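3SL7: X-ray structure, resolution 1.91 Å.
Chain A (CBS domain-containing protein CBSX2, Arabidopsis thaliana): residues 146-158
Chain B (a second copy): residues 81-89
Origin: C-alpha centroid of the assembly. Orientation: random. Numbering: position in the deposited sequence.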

ATOM      1  N   THR A 146      -9.953  -0.473   5.434  1.00 24.38           N
ATOM      2  CA  THR A 146      -8.505  -0.397   5.479  1.00 28.47           C
ATOM      3  C   THR A 146      -8.120   0.659   6.492  1.00 34.08           C
ATOM      4  O   THR A 146      -8.948   1.470   6.872  1.00 28.23           O
ATOM      5  CB  THR A 146      -7.942   0.039   4.121  1.00 27.04           C
ATOM      6  OG1 THR A 146      -8.297   1.406   3.880  1.00 30.83           O
ATOM      7  CG2 THR A 146      -8.513  -0.831   2.991  1.00 27.65           C
ATOM      8  N   ARG A 147      -6.858   0.669   6.909  1.00 26.72           N
ATOM      9  CA  ARG A 147      -6.388   1.705   7.816  1.00 28.21           C
ATOM     10  C   ARG A 147      -6.577   3.073   7.173  1.00 36.69           C
ATOM     11  O   ARG A 147      -6.949   4.037   7.842  1.00 34.28           O
ATOM     12  CB  ARG A 147      -4.929   1.476   8.197  1.00 32.75           C
ATOM     13  CG  ARG A 147      -4.729   0.349   9.198  1.00 48.89           C
ATOM     14  CD  ARG A 147      -3.249   0.093   9.457  1.00 69.37           C
ATOM     15  NE  ARG A 147      -2.543   1.298   9.890  1.00 78.59           N
ATOM     16  CZ  ARG A 147      -2.618   1.809  11.116  1.00 83.17           C
ATOM     17  NH1 ARG A 147      -3.384   1.227  12.035  1.00 78.09           N
ATOM     18  NH2 ARG A 147      -1.933   2.905  11.426  1.00 72.70           N
ATOM     19  N   GLY A 148      -6.332   3.143   5.869  1.00 30.55           N
ATOM     20  CA  GLY A 148      -6.552   4.363   5.114  1.00 30.30           C
ATOM     21  C   GLY A 148      -7.992   4.860   5.178  1.00 32.65           C
ATOM     22  O   GLY A 148      -8.232   6.059   5.262  1.00 31.57           O
ATOM     23  N   ASN A 149      -8.955   3.944   5.111  1.00 31.17           N
ATOM     24  CA  ASN A 149     -10.356   4.315   5.270  1.00 31.50           C
ATOM     25  C   ASN A 149     -10.593   4.938   6.635  1.00 34.37           C
ATOM     26  O   ASN A 149     -11.351   5.891   6.761  1.00 31.29           O
ATOM     27  CB  ASN A 149     -11.278   3.100   5.135  1.00 25.20           C
ATOM     28  CG  ASN A 149     -11.326   2.549   3.733  1.00 29.83           C
ATOM     29  OD1 ASN A 149     -11.109   3.277   2.759  1.00 32.97           O
ATOM     30  ND2 ASN A 149     -11.629   1.246   3.618  1.00 19.20           N
ATOM     31  N   VAL A 150      -9.962   4.375   7.662  1.00 32.23           N
ATOM     32  CA  VAL A 150     -10.184   4.842   9.025  1.00 27.40           C
ATOM     33  C   VAL A 150      -9.582   6.227   9.198  1.00 33.91           C
ATOM     34  O   VAL A 150     -10.176   7.100   9.817  1.00 29.63           O
ATOM     35  CB  VAL A 150      -9.608   3.862  10.071  1.00 29.86           C
ATOM     36  CG1 VAL A 150      -9.744   4.440  11.476  1.00 22.10           C
ATOM     37  CG2 VAL A 150     -10.308   2.505   9.972  1.00 29.65           C
ATOM     38  N   VAL A 151      -8.403   6.443   8.634  1.00 26.60           N
ATOM     39  CA  VAL A 151      -7.804   7.773   8.672  1.00 26.92           C
ATOM     40  C   VAL A 151      -8.694   8.784   7.931  1.00 29.83           C
ATOM     41  O   VAL A 151      -8.917   9.907   8.389  1.00 29.51           O
ATOM     42  CB  VAL A 151      -6.406   7.752   8.067  1.00 34.09           C
ATOM     43  CG1 VAL A 151      -5.828   9.172   7.983  1.00 36.81           C
ATOM     44  CG2 VAL A 151      -5.509   6.828   8.882  1.00 28.53           C
ATOM     45  N   ARG A 152      -9.210   8.374   6.783  1.00 31.21           N
ATOM     46  CA  ARG A 152     -10.115   9.217   6.020  1.00 40.67           C
ATOM     47  C   ARG A 152     -11.305   9.620   6.878  1.00 40.73           C
ATOM     48  O   ARG A 152     -11.755  10.765   6.831  1.00 38.45           O
ATOM     49  CB  ARG A 152     -10.588   8.480   4.770  1.00 38.23           C
ATOM     50  CG  ARG A 152     -11.377   9.326   3.796  1.00 41.25           C
ATOM     51  CD  ARG A 152     -11.529   8.584   2.478  1.00 58.23           C
ATOM     52  NE  ARG A 152     -12.532   9.194   1.615  1.00 83.83           N
ATOM     53  CZ  ARG A 152     -13.841   9.002   1.743  1.00 84.17           C
ATOM     54  NH1 ARG A 152     -14.308   8.222   2.707  1.00 66.19           N
ATOM     55  NH2 ARG A 152     -14.686   9.595   0.911  1.00 96.65           N
ATOM     56  N   ALA A 153     -11.806   8.683   7.675  1.00 32.56           N
ATOM     57  CA  ALA A 153     -12.952   8.968   8.540  1.00 36.30           C
ATOM     58  C   ALA A 153     -12.609  10.004   9.601  1.00 38.27           C
ATOM     59  O   ALA A 153     -13.355  10.959   9.804  1.00 35.66           O
ATOM     60  CB  ALA A 153     -13.485   7.694   9.188  1.00 33.96           C
ATOM     61  N   ALA A 154     -11.480   9.820  10.279  1.00 31.26           N
ATOM     62  CA  ALA A 154     -11.045  10.790  11.288  1.00 34.64           C
ATOM     63  C   ALA A 154     -10.883  12.186  10.683  1.00 40.90           C
ATOM     64  O   ALA A 154     -11.252  13.190  11.292  1.00 37.88           O
ATOM     65  CB  ALA A 154      -9.747  10.337  11.941  1.00 27.73           C
ATOM     66  N   LEU A 155     -10.336  12.244   9.473  1.00 33.88           N
ATOM     67  CA  LEU A 155     -10.160  13.512   8.774  1.00 32.03           C
ATOM     68  C   LEU A 155     -11.506  14.169   8.455  1.00 49.35           C
ATOM     69  O   LEU A 155     -11.703  15.357   8.712  1.00 46.61           O
ATOM     70  CB  LEU A 155      -9.402  13.282   7.472  1.00 46.00           C
ATOM     71  CG  LEU A 155      -7.881  13.450   7.352  1.00 46.22           C
ATOM     72  CD1 LEU A 155      -7.239  14.381   8.376  1.00 41.81           C
ATOM     73  CD2 LEU A 155      -7.084  12.176   7.072  1.00 65.36           C
ATOM     74  N   GLN A 156     -12.422  13.395   7.879  1.00 41.06           N
ATOM     75  CA  GLN A 156     -13.723  13.918   7.484  1.00 57.99           C
ATOM     76  C   GLN A 156     -14.492  14.418   8.699  1.00 60.17           C
ATOM     77  O   GLN A 156     -15.189  15.428   8.638  1.00 54.20           O
ATOM     78  CB  GLN A 156     -14.535  12.852   6.752  1.00 49.62           C
ATOM     79  CG  GLN A 156     -15.932  13.303   6.361  1.00 67.54           C
ATOM     80  CD  GLN A 156     -16.729  12.208   5.681  1.00 89.64           C
ATOM     81  OE1 GLN A 156     -16.228  11.515   4.794  1.00 95.72           O
ATOM     82  NE2 GLN A 156     -17.978  12.041   6.100  1.00 89.72           N
ATOM     83  N   ILE A 157     -14.350  13.701   9.807  1.00 46.04           N
ATOM     84  CA  ILE A 157     -15.019  14.062  11.041  1.00 53.72           C
ATOM     85  C   ILE A 157     -14.498  15.395  11.558  1.00 47.17           C
ATOM     86  O   ILE A 157     -15.276  16.281  11.902  1.00 57.97           O
ATOM     87  CB  ILE A 157     -14.853  12.957  12.096  1.00 47.40           C
ATOM     88  CG1 ILE A 157     -15.589  11.695  11.643  1.00 35.93           C
ATOM     89  CG2 ILE A 157     -15.378  13.414  13.439  1.00 43.12           C
ATOM     90  CD1 ILE A 157     -15.352  10.494  12.542  1.00 38.62           C
ATOM     91  N   LYS A 158     -13.181  15.542  11.602  1.00 39.72           N
ATOM     92  CA  LYS A 158     -12.582  16.803  12.023  1.00 46.03           C
ATOM     93  C   LYS A 158     -13.047  17.965  11.163  1.00 68.83           C
ATOM     94  O   LYS A 158     -13.297  19.059  11.661  1.00 71.31           O
ATOM     95  CB  LYS A 158     -11.055  16.737  11.935  1.00 46.92           C
ATOM     96  CG  LYS A 158     -10.367  18.024  12.385  1.00 48.45           C
ATOM     97  CD  LYS A 158      -8.850  17.916  12.283  1.00 63.73           C
ATOM     98  CE  LYS A 158      -8.346  18.298  10.899  1.00 56.75           C
ATOM     99  NZ  LYS A 158      -8.136  19.773  10.765  1.00 72.38           N
TER
ATOM    100  N   THR B  81       1.060   3.780  14.029  1.00 80.68           N
ATOM    101  CA  THR B  81       1.265   4.512  15.272  1.00 59.11           C
ATOM    102  C   THR B  81       0.044   4.406  16.177  1.00 76.63           C
ATOM    103  O   THR B  81       0.087   3.749  17.217  1.00 95.02           O
ATOM    104  CB  THR B  81       1.569   5.998  15.009  1.00 20.00           C
ATOM    105  OG1 THR B  81       1.050   6.375  13.728  1.00 20.00           O
ATOM    106  CG2 THR B  81       3.069   6.247  15.036  1.00 20.00           C
ATOM    107  N   TRP B  82      -1.043   5.055  15.774  1.00 67.30           N
ATOM    108  CA  TRP B  82      -2.282   5.023  16.540  1.00 53.84           C
ATOM    109  C   TRP B  82      -2.794   3.596  16.688  1.00 51.97           C
ATOM    110  O   TRP B  82      -2.568   2.754  15.820  1.00 57.08           O
ATOM    111  CB  TRP B  82      -3.345   5.895  15.871  1.00 43.93           C
ATOM    112  CG  TRP B  82      -3.526   5.607  14.414  1.00 42.61           C
ATOM    113  CD1 TRP B  82      -2.742   6.047  13.388  1.00 40.19           C
ATOM    114  CD2 TRP B  82      -4.559   4.815  13.818  1.00 42.10           C
ATOM    115  NE1 TRP B  82      -3.223   5.579  12.190  1.00 41.54           N
ATOM    116  CE2 TRP B  82      -4.338   4.818  12.427  1.00 45.43           C
ATOM    117  CE3 TRP B  82      -5.649   4.101  14.325  1.00 36.24           C
ATOM    118  CZ2 TRP B  82      -5.166   4.138  11.539  1.00 41.91           C
ATOM    119  CZ3 TRP B  82      -6.469   3.428  13.442  1.00 37.49           C
ATOM    120  CH2 TRP B  82      -6.224   3.450  12.065  1.00 42.70           C
ATOM    121  N   LYS B  83      -3.485   3.328  17.791  1.00 44.34           N
ATOM    122  CA  LYS B  83      -4.010   1.994  18.053  1.00 58.04           C
ATOM    123  C   LYS B  83      -5.521   1.979  18.278  1.00 67.28           C
ATOM    124  O   LYS B  83      -6.143   0.915  18.287  1.00 57.15           O
ATOM    125  CB  LYS B  83      -3.277   1.362  19.235  1.00 73.97           C
ATOM    126  CG  LYS B  83      -1.810   1.074  18.948  1.00 75.65           C
ATOM    127  CD  LYS B  83      -0.900   1.787  19.932  1.00 91.98           C
ATOM    128  CE  LYS B  83      -1.129   1.296  21.357  1.00104.40           C
ATOM    129  NZ  LYS B  83      -0.210   1.942  22.339  1.00104.71           N
ATOM    130  N   THR B  84      -6.106   3.159  18.453  1.00 45.45           N
ATOM    131  CA  THR B  84      -7.554   3.281  18.556  1.00 40.25           C
ATOM    132  C   THR B  84      -8.017   4.480  17.754  1.00 37.04           C
ATOM    133  O   THR B  84      -7.223   5.375  17.458  1.00 43.81           O
ATOM    134  CB  THR B  84      -7.994   3.497  20.001  1.00 49.19           C
ATOM    135  OG1 THR B  84      -7.594   4.805  20.417  1.00 51.27           O
ATOM    136  CG2 THR B  84      -7.359   2.453  20.909  1.00 53.45           C
ATOM    137  N   PHE B  85      -9.305   4.513  17.426  1.00 33.99           N
ATOM    138  CA  PHE B  85      -9.848   5.639  16.690  1.00 33.10           C
ATOM    139  C   PHE B  85      -9.699   6.933  17.489  1.00 37.47           C
ATOM    140  O   PHE B  85      -9.393   7.987  16.930  1.00 44.85           O
ATOM    141  CB  PHE B  85     -11.307   5.411  16.313  1.00 35.93           C
ATOM    142  CG  PHE B  85     -11.820   6.403  15.320  1.00 36.49           C
ATOM    143  CD1 PHE B  85     -11.421   6.329  13.993  1.00 35.31           C
ATOM    144  CD2 PHE B  85     -12.678   7.417  15.709  1.00 34.83           C
ATOM    145  CE1 PHE B  85     -11.875   7.242  13.067  1.00 37.19           C
ATOM    146  CE2 PHE B  85     -13.141   8.335  14.789  1.00 47.07           C
ATOM    147  CZ  PHE B  85     -12.735   8.246  13.460  1.00 38.52           C
ATOM    148  N   ASN B  86      -9.914   6.853  18.794  1.00 37.70           N
ATOM    149  CA  ASN B  86      -9.754   8.027  19.640  1.00 38.69           C
ATOM    150  C   ASN B  86      -8.329   8.599  19.578  1.00 43.74           C
ATOM    151  O   ASN B  86      -8.140   9.817  19.473  1.00 41.24           O
ATOM    152  CB  ASN B  86     -10.159   7.717  21.082  1.00 45.45           C
ATOM    153  CG  ASN B  86     -10.321   8.969  21.917  1.00 75.48           C
ATOM    154  OD1 ASN B  86     -11.344   9.652  21.839  1.00 89.47           O
ATOM    155  ND2 ASN B  86      -9.312   9.279  22.723  1.00 82.46           N
ATOM    156  N   GLU B  87      -7.325   7.729  19.643  1.00 42.58           N
ATOM    157  CA  GLU B  87      -5.932   8.172  19.549  1.00 43.59           C
ATOM    158  C   GLU B  87      -5.670   8.810  18.192  1.00 41.75           C
ATOM    159  O   GLU B  87      -4.967   9.812  18.086  1.00 41.77           O
ATOM    160  CB  GLU B  87      -4.978   6.994  19.724  1.00 49.50           C
ATOM    161  CG  GLU B  87      -4.998   6.353  21.101  1.00 64.97           C
ATOM    162  CD  GLU B  87      -4.017   5.199  21.206  1.00 69.64           C
ATOM    163  OE1 GLU B  87      -3.432   4.809  20.168  1.00 56.29           O
ATOM    164  OE2 GLU B  87      -3.826   4.682  22.327  1.00 81.09           O
ATOM    165  N   LEU B  88      -6.231   8.207  17.149  1.00 39.45           N
ATOM    166  CA  LEU B  88      -6.120   8.735  15.801  1.00 33.78           C
ATOM    167  C   LEU B  88      -6.725  10.133  15.695  1.00 47.74           C
ATOM    168  O   LEU B  88      -6.123  11.031  15.105  1.00 38.70           O
ATOM    169  CB  LEU B  88      -6.813   7.799  14.813  1.00 29.49           C
ATOM    170  CG  LEU B  88      -6.848   8.319  13.381  1.00 29.41           C
ATOM    171  CD1 LEU B  88      -5.421   8.526  12.879  1.00 31.68           C
ATOM    172  CD2 LEU B  88      -7.598   7.348  12.508  1.00 29.59           C
ATOM    173  N   GLN B  89      -7.917  10.318  16.259  1.00 35.29           N
ATOM    174  CA  GLN B  89      -8.545  11.633  16.252  1.00 31.82           C
ATOM    175  C   GLN B  89      -7.675  12.647  16.969  1.00 34.06           C
ATOM    176  O   GLN B  89      -7.594  13.798  16.554  1.00 45.49           O
ATOM    177  CB  GLN B  89      -9.948  11.587  16.883  1.00 33.04           C
ATOM    178  CG  GLN B  89     -10.953  10.828  16.032  1.00 37.13           C
ATOM    179  CD  GLN B  89     -12.381  11.038  16.496  1.00 39.29           C
ATOM    180  OE1 GLN B  89     -12.811  10.441  17.474  1.00 39.96           O
ATOM    181  NE2 GLN B  89     -13.119  11.889  15.791  1.00 43.24           N
TER
HETATM  182  O   HOH W   1     -11.281  13.279  13.991  1.00 44.03           O

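A helix of one copy meets the start of a helix, and the loop before it, from a second copy of the same protein, with axes crossing at -54° and 9.8 Å apart at closest approach. Both helices begin with the same device: a threonine in the p rotamer, chi1 near 70°, folds its hydroxyl back to cap a free amide, Asn149(A) N to Thr146(A) OG1 at 2.9 Å and Glu87(B) N to Thr84(B) OG1 at 3.0 Å.

No direct hydrogen bond crosses the contact; apolar packing dominates. Phe85(B), whose CA-to-CB bond points sideways, uses chi1 t to bring its ring into a hole among Val150(A), Ala153(A), Ala154(A) and Ile157(A). Val150(A) CG1 and Ile157(A) CD1 meet the ring edge, each 3.6 Å away, from Phe85(B) CD1 and CZ respectively. At Ala154(A), which has only a methyl group, the backbone itself comes close: CA lies 3.7 Å from Phe85(B) CZ, while its CB touches Leu88(B) CD2, also at 3.7 Å.

Arg147(A) starts sideways too, but bends at chi3 (p, 55°) to lay its guanidinium flat on Trp82(B), centres 4.0 Å apart, an off-centre cation-pi stack. Arg147(A) NH2 and Trp82(B) NE1 approach to 3.1 Å, yet both are donors, so no hydrogen bond forms.

Near Ala154(A), a water O lies 2.7 Å from Ala154(A) O, to which it donates, and 2.9 Å from Gln89(B) NE2, from which it accepts.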